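Local coordinates for protein amidase, hydantoinase/carbamoylase family (Paraburkholderia phymatum, PDB 6C0D) that probably hydrolyses N-carbamoyl-L-amino acids to the free amino acids as a zinc-dependent homodimeric enzyme of the peptidase M20 family, at residues A349-A352 and Q357-H360; M361-S366 and M380-S385. One frame throughout, in Å; residues are numbered along the deposited sequence.

Contact 1 of 2, residues A349-A352 and Q357-H360; sequences AADA and QWMH
A helix-to-strand connection is closed here, where Ala350 and Asp351 in the last turns of helix 340-353 meet the indole of Trp358, the first residue of strand 358-363. Two approaches define the contact, one over a face of the ring and one at its edge. Over the ring, the methyl of Ala350 makes a CH-pi contact: CB of Ala350 stands 3.9 Å from the centroid of the five-membered ring of Trp358, 26° off the ring normal. The closest carbon pair, Ala350 CB to Trp358 CG at 3.6 Å, shows that the methyl is displaced toward the side of the ring that carries the Trp358 CB. At the rim, the indole N-H points at the carboxylate of the next helical residue. Trp358 NE1 donates to Asp351 OD1 at 3.0 Å, nearly straight at 168°, and the acceptor lies close to the indole plane. OD1 receives it on the lone pair turned away from OD2, while the carboxylate stands steeply to the indole, the planes being 81° apart. Asp351 reaches this position because its CG is anti to the backbone N, which carries OD1 across to the nitrogen edge. One directional bond at the edge and one apolar contact over the face together limit the rotation of the indole. Ile210 and Val212 of strand 210-227 also touch the Trp358 side chain, and Met359 joins that strand through backbone hydrogen bonds with both residues. The area summed over both segments is modest, 155 Å², and Asp351 is exposed, so the contact is partly buried and lies away from the zinc site. It is a helix packed on an adjacent strand across a tight alpha-to-beta connection, fastened by a tryptophan-aspartate hydrogen bond.

Contact 2 of 2, residues M361-S366 and M380-S385; sequences MPSGAS and MLFVPS
Strands 361-363 and 380-384 run almost at right angles, 98° between their N-to-C directions with axes 9.2 Å apart at closest approach, so the segments meet through side chains, with no hydrogen bond between them. Phe382 bridges the gap, and Met361 and Ser363 receive its ring at the rim. The methyl end of Met361 arrives at one part of that rim, CE lying 3.7 Å from Phe382 CD2. Its sulfur takes part in a Met-aromatic contact: Met361 SD is 5.4 Å from the centroid of the Phe382 ring and 77° off the normal, hence at the edge. The bend at chi3 (-70°) turns CE back toward Phe382 CD2, whereas Met361 SD, already placed by the earlier torsions, stands 4.0 Å from that same carbon whatever the last rotation. Further round the rim, Ser363 OG sits near the ring plane, 3.5 Å from Phe382 CZ, and its CB is 3.6 Å from the same atom. This hydroxyl is also bound within its own segment, giving its hydrogen to Ala365 O at 2.8 Å, and the bond ties the end of the strand to the turn that follows. Because the serine OG is anti to the backbone N, one group can serve both the turn and the ring edge. The surface buried between the segments is 162 Å², with Met361, Ser363 and Phe382 all buried. His196, a zinc ligand in this structure, touches the Phe382 side chain, while Leu203 of helix 202-206 packs on both Met361 and Phe382. The arrangement is a buried Met-aromatic contact between two strands of the metal-binding core of an M20-family hydrolase, in which Phe382 is a second-shell neighbour of the zinc ligand His196.

How the contacts relate
From the N terminus, helix 340-353 leads into contact 1, which closes the short loop of four residues before strand 358-363. The chain then runs directly from 357-360 into 361-366, the first segment of contact 2, and passes through helix 368-372 before 380-385 closes that second, longer loop of thirteen intervening residues. The two are therefore in series, neither enclosing nor crossing the other, with centres 14 Å apart. Strand 358-363 serves both: its beginning ties to the preceding helix in a partly buried region, and its end ties to strand 378-384 beside the zinc ligand His196. Both strands pair with strand 210-227, which connects the two regions.

Contact 1 of 2, residues A349-A352 and Q357-H360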
loop_
_atom_site.group_PDB
_atom_site.type_symbol
_atom_site.label_atom_id
_atom_site.label_comp_id
_atom_site.label_asym_id
_atom_site.label_seq_id
_atom_site.Cartn_x
_atom_site.Cartn_y
_atom_site.Cartn_z
ATOM N N ALA A 349 47.405 5.452 5.728
ATOM C CA ALA A 349 47.657 4.454 4.686
ATOM C C ALA A 349 46.938 4.815 3.394
ATOM O O ALA A 349 47.477 4.607 2.292
ATOM C CB ALA A 349 47.209 3.070 5.162
ATOM N N ALA A 350 45.714 5.341 3.510
ATOM C CA ALA A 350 44.957 5.716 2.317
ATOM C C ALA A 350 45.639 6.865 1.595
ATOM O O ALA A 350 45.697 6.893 0.361
ATOM C CB ALA A 350 43.520 6.102 2.693
ATOM N N ASP A 351 46.159 7.829 2.356
ATOM C CA ASP A 351 46.828 8.953 1.727
ATOM C C ASP A 351 48.142 8.532 1.078
ATOM O O ASP A 351 48.533 9.095 0.044
ATOM C CB ASP A 351 47.075 10.057 2.750
ATOM C CG ASP A 351 47.264 11.387 2.090
ATOM O OD1 ASP A 351 46.308 11.875 1.452
ATOM O OD2 ASP A 351 48.374 11.915 2.176
ATOM N N ALA A 352 48.824 7.547 1.669
ATOM C CA ALA A 352 50.081 7.058 1.120
ATOM C C ALA A 352 49.858 6.305 -0.186
ATOM O O ALA A 352 50.617 6.479 -1.149
ATOM C CB ALA A 352 50.781 6.150 2.140
ATOM N N GLN A 357 42.323 10.062 -3.576
ATOM C CA GLN A 357 41.222 9.168 -3.931
ATOM C C GLN A 357 40.606 8.518 -2.696
ATOM O O GLN A 357 40.054 7.419 -2.777
ATOM C CB GLN A 357 41.694 8.103 -4.927
ATOM C CG GLN A 357 42.200 8.724 -6.240
ATOM C CD GLN A 357 41.133 9.432 -7.052
ATOM O OE1 GLN A 357 39.937 9.418 -6.723
ATOM N NE2 GLN A 357 41.561 10.060 -8.154
ATOM N N TRP A 358 40.693 9.174 -1.536
ATOM C CA TRP A 358 40.078 8.637 -0.327
ATOM C C TRP A 358 39.313 9.729 0.414
ATOM O O TRP A 358 39.549 10.929 0.216
ATOM C CB TRP A 358 41.138 8.003 0.601
ATOM C CG TRP A 358 42.033 9.018 1.241
ATOM C CD1 TRP A 358 43.165 9.578 0.708
ATOM C CD2 TRP A 358 41.853 9.618 2.535
ATOM N NE1 TRP A 358 43.700 10.502 1.602
ATOM C CE2 TRP A 358 42.912 10.538 2.726
ATOM C CE3 TRP A 358 40.893 9.468 3.547
ATOM C CZ2 TRP A 358 43.044 11.306 3.899
ATOM C CZ3 TRP A 358 41.022 10.231 4.721
ATOM C CH2 TRP A 358 42.083 11.147 4.877
ATOM N N MET A 359 38.368 9.312 1.268
ATOM C CA MET A 359 37.630 10.291 2.072
ATOM C C MET A 359 37.172 9.661 3.381
ATOM O O MET A 359 36.998 8.446 3.482
ATOM C CB MET A 359 36.394 10.844 1.342
ATOM C CG MET A 359 35.373 9.741 0.982
ATOM S SD MET A 359 34.026 10.257 -0.142
ATOM C CE MET A 359 32.993 11.134 1.004
ATOM N N HIS A 360 36.960 10.512 4.385
ATOM C CA HIS A 360 36.195 10.112 5.562
ATOM C C HIS A 360 34.706 10.104 5.229
ATOM O O HIS A 360 34.218 10.925 4.441
ATOM C CB HIS A 360 36.415 11.084 6.727
ATOM C CG HIS A 360 37.765 10.984 7.368
ATOM N ND1 HIS A 360 38.807 11.821 7.040
ATOM C CD2 HIS A 360 38.223 10.178 8.358
ATOM C CE1 HIS A 360 39.862 11.518 7.778
ATOM N NE2 HIS A 360 39.533 10.524 8.589
#

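Contact 2 of 2, residues M361-S366 and M380-S385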
loop_
_atom_site.group_PDB
_atom_site.type_symbol
_atom_site.label_atom_id
_atom_site.label_comp_id
_atom_site.label_asym_id
_atom_site.label_seq_id
_atom_site.Cartn_x
_atom_site.Cartn_y
_atom_site.Cartn_z
ATOM N N MET A 361 33.972 9.198 5.875
ATOM C CA MET A 361 32.531 9.106 5.626
ATOM C C MET A 361 31.887 8.238 6.694
ATOM O O MET A 361 32.539 7.340 7.231
ATOM C CB MET A 361 32.255 8.491 4.242
ATOM C CG MET A 361 32.939 7.112 4.108
ATOM S SD MET A 361 32.736 6.415 2.431
ATOM C CE MET A 361 30.990 6.023 2.446
ATOM N N PRO A 362 30.618 8.459 7.016
ATOM C CA PRO A 362 29.918 7.529 7.902
ATOM C C PRO A 362 29.551 6.260 7.152
ATOM O O PRO A 362 29.515 6.229 5.913
ATOM C CB PRO A 362 28.662 8.310 8.304
ATOM C CG PRO A 362 28.364 9.128 7.034
ATOM C CD PRO A 362 29.737 9.546 6.539
ATOM N N SER A 363 29.263 5.212 7.926
ATOM C CA SER A 363 28.627 4.012 7.399
ATOM C C SER A 363 27.122 4.118 7.598
ATOM O O SER A 363 26.642 4.121 8.738
ATOM C CB SER A 363 29.152 2.745 8.074
ATOM O OG SER A 363 28.345 1.639 7.676
ATOM N N GLY A 364 26.370 4.164 6.493
ATOM C CA GLY A 364 24.926 4.228 6.620
ATOM C C GLY A 364 24.265 2.904 6.938
ATOM O O GLY A 364 23.054 2.869 7.186
ATOM N N ALA A 365 25.034 1.816 6.933
ATOM C CA ALA A 365 24.522 0.476 7.195
ATOM C C ALA A 365 25.159 -0.088 8.461
ATOM O O ALA A 365 26.225 0.356 8.878
ATOM C CB ALA A 365 24.819 -0.469 6.022
ATOM N N SER A 366 24.515 -1.100 9.036
ATOM C CA SER A 366 25.032 -1.745 10.234
ATOM C C SER A 366 26.007 -2.865 9.869
ATOM O O SER A 366 25.957 -3.436 8.779
ATOM C CB SER A 366 23.882 -2.289 11.089
ATOM O OG SER A 366 23.038 -3.155 10.359
ATOM N N MET A 380 36.620 0.682 10.360
ATOM C CA MET A 380 36.200 0.101 9.088
ATOM C C MET A 380 36.834 0.841 7.919
ATOM O O MET A 380 37.066 2.050 7.977
ATOM C CB MET A 380 34.666 0.144 8.913
ATOM C CG MET A 380 33.933 -0.713 9.934
ATOM S SD MET A 380 32.182 -0.913 9.460
ATOM C CE MET A 380 32.308 -2.127 8.133
ATOM N N LEU A 381 37.057 0.098 6.834
ATOM C CA LEU A 381 37.584 0.653 5.594
ATOM C C LEU A 381 36.648 0.239 4.474
ATOM O O LEU A 381 36.352 -0.952 4.344
ATOM C CB LEU A 381 38.999 0.120 5.316
ATOM C CG LEU A 381 39.712 0.780 4.132
ATOM C CD1 LEU A 381 40.189 2.162 4.590
ATOM C CD2 LEU A 381 40.885 -0.072 3.661
ATOM N N PHE A 382 36.196 1.206 3.659
ATOM C CA PHE A 382 35.261 0.935 2.566
ATOM C C PHE A 382 35.961 0.973 1.202
ATOM O O PHE A 382 36.874 1.776 0.986
ATOM C CB PHE A 382 34.129 1.969 2.538
ATOM C CG PHE A 382 33.009 1.710 3.525
ATOM C CD1 PHE A 382 32.987 0.555 4.299
ATOM C CD2 PHE A 382 31.993 2.640 3.686
ATOM C CE1 PHE A 382 31.948 0.328 5.196
ATOM C CE2 PHE A 382 30.933 2.409 4.571
ATOM C CZ PHE A 382 30.919 1.248 5.317
ATOM N N VAL A 383 35.517 0.091 0.305
ATOM C CA VAL A 383 35.831 0.184 -1.119
ATOM C C VAL A 383 34.516 0.323 -1.867
ATOM O O VAL A 383 33.469 -0.148 -1.400
ATOM C CB VAL A 383 36.626 -1.025 -1.640
ATOM C CG1 VAL A 383 37.991 -1.090 -0.970
ATOM C CG2 VAL A 383 35.841 -2.319 -1.464
ATOM N N PRO A 384 34.498 0.992 -3.022
ATOM C CA PRO A 384 33.215 1.224 -3.688
ATOM C C PRO A 384 32.678 -0.050 -4.314
ATOM O O PRO A 384 33.424 -0.961 -4.684
ATOM C CB PRO A 384 33.541 2.266 -4.770
ATOM C CG PRO A 384 35.010 2.151 -4.982
ATOM C CD PRO A 384 35.612 1.671 -3.710
ATOM N N SER A 385 31.367 -0.067 -4.498
ATOM C CA SER A 385 30.731 -1.083 -5.321
ATOM C C SER A 385 29.756 -0.399 -6.277
ATOM O O SER A 385 29.156 0.631 -5.946
ATOM C CB SER A 385 30.033 -2.139 -4.451
ATOM O OG SER A 385 30.221 -3.447 -4.955
#